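Local coordinates for protein diguanylate cyclase (Pseudomonas aeruginosa, PDB 5M3C) that is a diguanylate cyclase family protein that joins a GGDEF domain, holding GTP and calcium, to an EAL domain that also binds calcium, at residues V213-P218 and E226-L231. Residues are numbered along the deposited sequence; the frame is centred on the assembly and turned at random.
Sequences VRWYHP and ERFIPL
Trp215 and Phe228 meet as an offset edge-to-face aromatic pair, a worked example of how one ring from a helix can be seated against a strand. The six-membered ring of Trp215 turns its edge toward the face of Phe228, the centroids lying 5.7 Å apart. Their planes stand at 72° to each other. The benzo corner of the indole makes the approach. Trp215 CE3 sits 3.6 Å from Phe228 CD2 and equally near Phe228 CB, which lies in the plane of the indole at its edge. With CG anti to the backbone N (chi1 -177°), the indole is carried past the helix, so that its CE3/CZ3 edge meets Phe228 while the ring lies against helix 168-187. Phe228 places its own CG between its N and carbonyl carbon, and the CZ end of its ring lies on the Val213 side.

Aliphatic contacts extend the pair. Trp215 CB rests 3.6 Å from Phe228 CE2, approaching obliquely, and at the far end of the ring Val213 CG1 is a looser neighbour, 4.3 Å from Phe228 CZ. The CB bonds of Val213 and Trp215 point toward the helix, that of the intervening Arg214 away.

In the TIM-barrel-like EAL domain, helices 225-234 and 238-259 lie in the beta-alpha-beta crossover linking strand 206-217 to the neighbouring parallel strand 266-269. The axes of strand 213-217 and helix 226-231 come within 9.6 Å. Their directions differ by 100°. Helix 168-187 adds to the apolar surroundings, with Leu182 and Ala185 against Trp215 and Leu178 against Leu231, and Val245 of helix 238-259 packs on Val213.

Backbone atoms contribute packing alone: Val213 O lies at the edge of the Phe228 ring, near its plane, 4.1 Å from Phe228 CZ, while the strand's backbone bonds go elsewhere, Trp215 pairing with Ile223 and Arg214 with Gln192.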
ATOM      1  N   VAL B 213       5.521   2.707 -26.779  1.00 50.30           N
ATOM      2  CA  VAL B 213       6.242   3.934 -27.104  1.00 50.19           C
ATOM      3  C   VAL B 213       7.751   3.714 -27.112  1.00 50.09           C
ATOM      4  O   VAL B 213       8.308   3.112 -26.196  1.00 50.39           O
ATOM      5  CB  VAL B 213       5.936   5.058 -26.100  1.00 50.48           C
ATOM      6  CG1 VAL B 213       6.318   6.406 -26.691  1.00 50.27           C
ATOM      7  CG2 VAL B 213       4.467   5.048 -25.718  1.00 51.58           C
ATOM      8  N   ARG B 214       8.401   4.214 -28.155  1.00 50.23           N
ATOM      9  CA  ARG B 214       9.847   4.142 -28.278  1.00 50.80           C
ATOM     10  C   ARG B 214      10.408   5.537 -28.495  1.00 48.95           C
ATOM     11  O   ARG B 214       9.707   6.430 -28.967  1.00 47.78           O
ATOM     12  CB  ARG B 214      10.242   3.252 -29.456  1.00 53.76           C
ATOM     13  CG  ARG B 214      10.003   1.765 -29.238  1.00 55.97           C
ATOM     14  CD  ARG B 214      11.025   1.167 -28.286  1.00 57.58           C
ATOM     15  NE  ARG B 214      11.046  -0.292 -28.360  1.00 59.63           N
ATOM     16  CZ  ARG B 214      10.240  -1.096 -27.671  1.00 61.21           C
ATOM     17  NH1 ARG B 214       9.330  -0.594 -26.842  1.00 60.93           N
ATOM     18  NH2 ARG B 214      10.344  -2.411 -27.809  1.00 62.33           N
ATOM     19  N   TRP B 215      11.677   5.721 -28.151  1.00 47.38           N
ATOM     20  CA  TRP B 215      12.334   7.004 -28.342  1.00 46.59           C
ATOM     21  C   TRP B 215      13.800   6.803 -28.688  1.00 46.63           C
ATOM     22  O   TRP B 215      14.590   6.389 -27.844  1.00 47.13           O
ATOM     23  CB  TRP B 215      12.195   7.869 -27.082  1.00 45.92           C
ATOM     24  CG  TRP B 215      12.777   9.255 -27.214  1.00 45.49           C
ATOM     25  CD1 TRP B 215      12.992   9.950 -28.369  1.00 45.42           C
ATOM     26  CD2 TRP B 215      13.188  10.120 -26.148  1.00 45.05           C
ATOM     27  NE1 TRP B 215      13.524  11.184 -28.089  1.00 45.22           N
ATOM     28  CE2 TRP B 215      13.652  11.315 -26.732  1.00 44.84           C
ATOM     29  CE3 TRP B 215      13.215   9.998 -24.755  1.00 45.21           C
ATOM     30  CZ2 TRP B 215      14.134  12.380 -25.975  1.00 44.63           C
ATOM     31  CZ3 TRP B 215      13.695  11.058 -24.005  1.00 45.08           C
ATOM     32  CH2 TRP B 215      14.148  12.231 -24.617  1.00 44.92           C
ATOM     33  N   TYR B 216      14.156   7.082 -29.939  1.00 46.84           N
ATOM     34  CA  TYR B 216      15.551   7.060 -30.354  1.00 47.51           C
ATOM     35  C   TYR B 216      16.080   8.475 -30.510  1.00 47.50           C
ATOM     36  O   TYR B 216      15.426   9.329 -31.110  1.00 47.54           O
ATOM     37  CB  TYR B 216      15.733   6.313 -31.674  1.00 48.69           C
ATOM     38  CG  TYR B 216      17.146   6.416 -32.216  1.00 50.24           C
ATOM     39  CD1 TYR B 216      18.160   5.593 -31.731  1.00 50.86           C
ATOM     40  CD2 TYR B 216      17.473   7.345 -33.195  1.00 51.07           C
ATOM     41  CE1 TYR B 216      19.455   5.687 -32.211  1.00 50.72           C
ATOM     42  CE2 TYR B 216      18.767   7.446 -33.684  1.00 51.96           C
ATOM     43  CZ  TYR B 216      19.753   6.614 -33.187  1.00 51.46           C
ATOM     44  OH  TYR B 216      21.042   6.706 -33.664  1.00 51.66           O
ATOM     45  N   HIS B 217      17.269   8.717 -29.966  1.00 47.01           N
ATOM     46  CA  HIS B 217      17.946   9.992 -30.150  1.00 46.29           C
ATOM     47  C   HIS B 217      19.398   9.731 -30.533  1.00 47.00           C
ATOM     48  O   HIS B 217      20.125   9.070 -29.794  1.00 48.67           O
ATOM     49  CB  HIS B 217      17.879  10.835 -28.876  1.00 45.34           C
ATOM     50  CG  HIS B 217      18.176  12.284 -29.101  1.00 44.36           C
ATOM     51  ND1 HIS B 217      19.408  12.734 -29.521  1.00 44.23           N
ATOM     52  CD2 HIS B 217      17.400  13.384 -28.968  1.00 43.68           C
ATOM     53  CE1 HIS B 217      19.379  14.049 -29.637  1.00 43.99           C
ATOM     54  NE2 HIS B 217      18.172  14.469 -29.307  1.00 43.46           N
ATOM     55  N   PRO B 218      19.828  10.264 -31.685  1.00 47.25           N
ATOM     56  CA  PRO B 218      21.162   9.986 -32.221  1.00 47.55           C
ATOM     57  C   PRO B 218      22.271  10.189 -31.192  1.00 47.61           C
ATOM     58  O   PRO B 218      23.192   9.376 -31.101  1.00 47.92           O
ATOM     59  CB  PRO B 218      21.309  11.007 -33.355  1.00 48.25           C
ATOM     60  CG  PRO B 218      19.918  11.391 -33.723  1.00 47.73           C
ATOM     61  CD  PRO B 218      19.108  11.280 -32.470  1.00 47.18           C
ATOM     62  N   GLU B 226      11.754   2.768 -19.521  1.00 56.02           N
ATOM     63  CA  GLU B 226      12.092   2.697 -18.099  1.00 57.78           C
ATOM     64  C   GLU B 226      12.882   3.930 -17.679  1.00 57.43           C
ATOM     65  O   GLU B 226      12.858   4.340 -16.519  1.00 56.79           O
ATOM     66  CB  GLU B 226      12.917   1.440 -17.793  1.00 59.58           C
ATOM     67  CG  GLU B 226      12.124   0.141 -17.779  1.00 61.44           C
ATOM     68  CD  GLU B 226      12.065  -0.529 -19.139  1.00 63.97           C
ATOM     69  OE1 GLU B 226      13.121  -0.615 -19.803  1.00 66.63           O
ATOM     70  OE2 GLU B 226      10.967  -0.978 -19.539  1.00 65.21           O
ATOM     71  N   ARG B 227      13.587   4.514 -18.638  1.00 57.28           N
ATOM     72  CA  ARG B 227      14.420   5.672 -18.379  1.00 56.95           C
ATOM     73  C   ARG B 227      13.620   6.961 -18.558  1.00 55.19           C
ATOM     74  O   ARG B 227      13.665   7.842 -17.703  1.00 55.41           O
ATOM     75  CB  ARG B 227      15.621   5.643 -19.326  1.00 58.31           C
ATOM     76  CG  ARG B 227      16.824   6.469 -18.902  1.00 58.75           C
ATOM     77  CD  ARG B 227      18.048   5.999 -19.673  1.00 59.60           C
ATOM     78  NE  ARG B 227      18.907   7.094 -20.112  1.00 60.78           N
ATOM     79  CZ  ARG B 227      19.600   7.091 -21.249  1.00 62.30           C
ATOM     80  NH1 ARG B 227      20.360   8.131 -21.569  1.00 63.99           N
ATOM     81  NH2 ARG B 227      19.529   6.054 -22.078  1.00 61.86           N
ATOM     82  N   PHE B 228      12.870   7.064 -19.654  1.00 53.68           N
ATOM     83  CA  PHE B 228      12.243   8.338 -20.014  1.00 53.04           C
ATOM     84  C   PHE B 228      10.821   8.539 -19.499  1.00 54.49           C
ATOM     85  O   PHE B 228      10.310   9.659 -19.548  1.00 56.66           O
ATOM     86  CB  PHE B 228      12.314   8.595 -21.533  1.00 52.17           C
ATOM     87  CG  PHE B 228      11.373   7.754 -22.366  1.00 51.54           C
ATOM     88  CD1 PHE B 228       9.999   7.820 -22.185  1.00 51.09           C
ATOM     89  CD2 PHE B 228      11.867   6.933 -23.372  1.00 50.91           C
ATOM     90  CE1 PHE B 228       9.144   7.059 -22.965  1.00 50.62           C
ATOM     91  CE2 PHE B 228      11.016   6.173 -24.155  1.00 50.03           C
ATOM     92  CZ  PHE B 228       9.654   6.237 -23.952  1.00 50.03           C
ATOM     93  N   ILE B 229      10.167   7.488 -19.011  1.00 54.93           N
ATOM     94  CA  ILE B 229       8.819   7.671 -18.461  1.00 55.03           C
ATOM     95  C   ILE B 229       8.867   8.303 -17.067  1.00 54.40           C
ATOM     96  O   ILE B 229       8.102   9.229 -16.770  1.00 54.58           O
ATOM     97  CB  ILE B 229       8.014   6.362 -18.444  1.00 55.68           C
ATOM     98  CG1 ILE B 229       7.696   5.939 -19.879  1.00 56.71           C
ATOM     99  CG2 ILE B 229       6.717   6.547 -17.672  1.00 55.68           C
ATOM    100  CD1 ILE B 229       7.065   4.569 -19.997  1.00 57.89           C
ATOM    101  N   PRO B 230       9.773   7.816 -16.207  1.00 54.22           N
ATOM    102  CA  PRO B 230       9.972   8.492 -14.928  1.00 54.31           C
ATOM    103  C   PRO B 230      10.390   9.945 -15.132  1.00 54.19           C
ATOM    104  O   PRO B 230       9.937  10.829 -14.406  1.00 53.00           O
ATOM    105  CB  PRO B 230      11.101   7.690 -14.273  1.00 54.32           C
ATOM    106  CG  PRO B 230      11.062   6.353 -14.928  1.00 54.12           C
ATOM    107  CD  PRO B 230      10.614   6.614 -16.336  1.00 54.56           C
ATOM    108  N   LEU B 231      11.254  10.180 -16.118  1.00 54.10           N
ATOM    109  CA  LEU B 231      11.652  11.533 -16.487  1.00 54.34           C
ATOM    110  C   LEU B 231      10.411  12.387 -16.710  1.00 54.34           C
ATOM    111  O   LEU B 231      10.265  13.460 -16.115  1.00 55.77           O
ATOM    112  CB  LEU B 231      12.498  11.503 -17.759  1.00 54.77           C
ATOM    113  CG  LEU B 231      12.927  12.855 -18.330  1.00 54.90           C
ATOM    114  CD1 LEU B 231      13.941  13.514 -17.413  1.00 55.44           C
ATOM    115  CD2 LEU B 231      13.501  12.690 -19.729  1.00 54.85           C
TER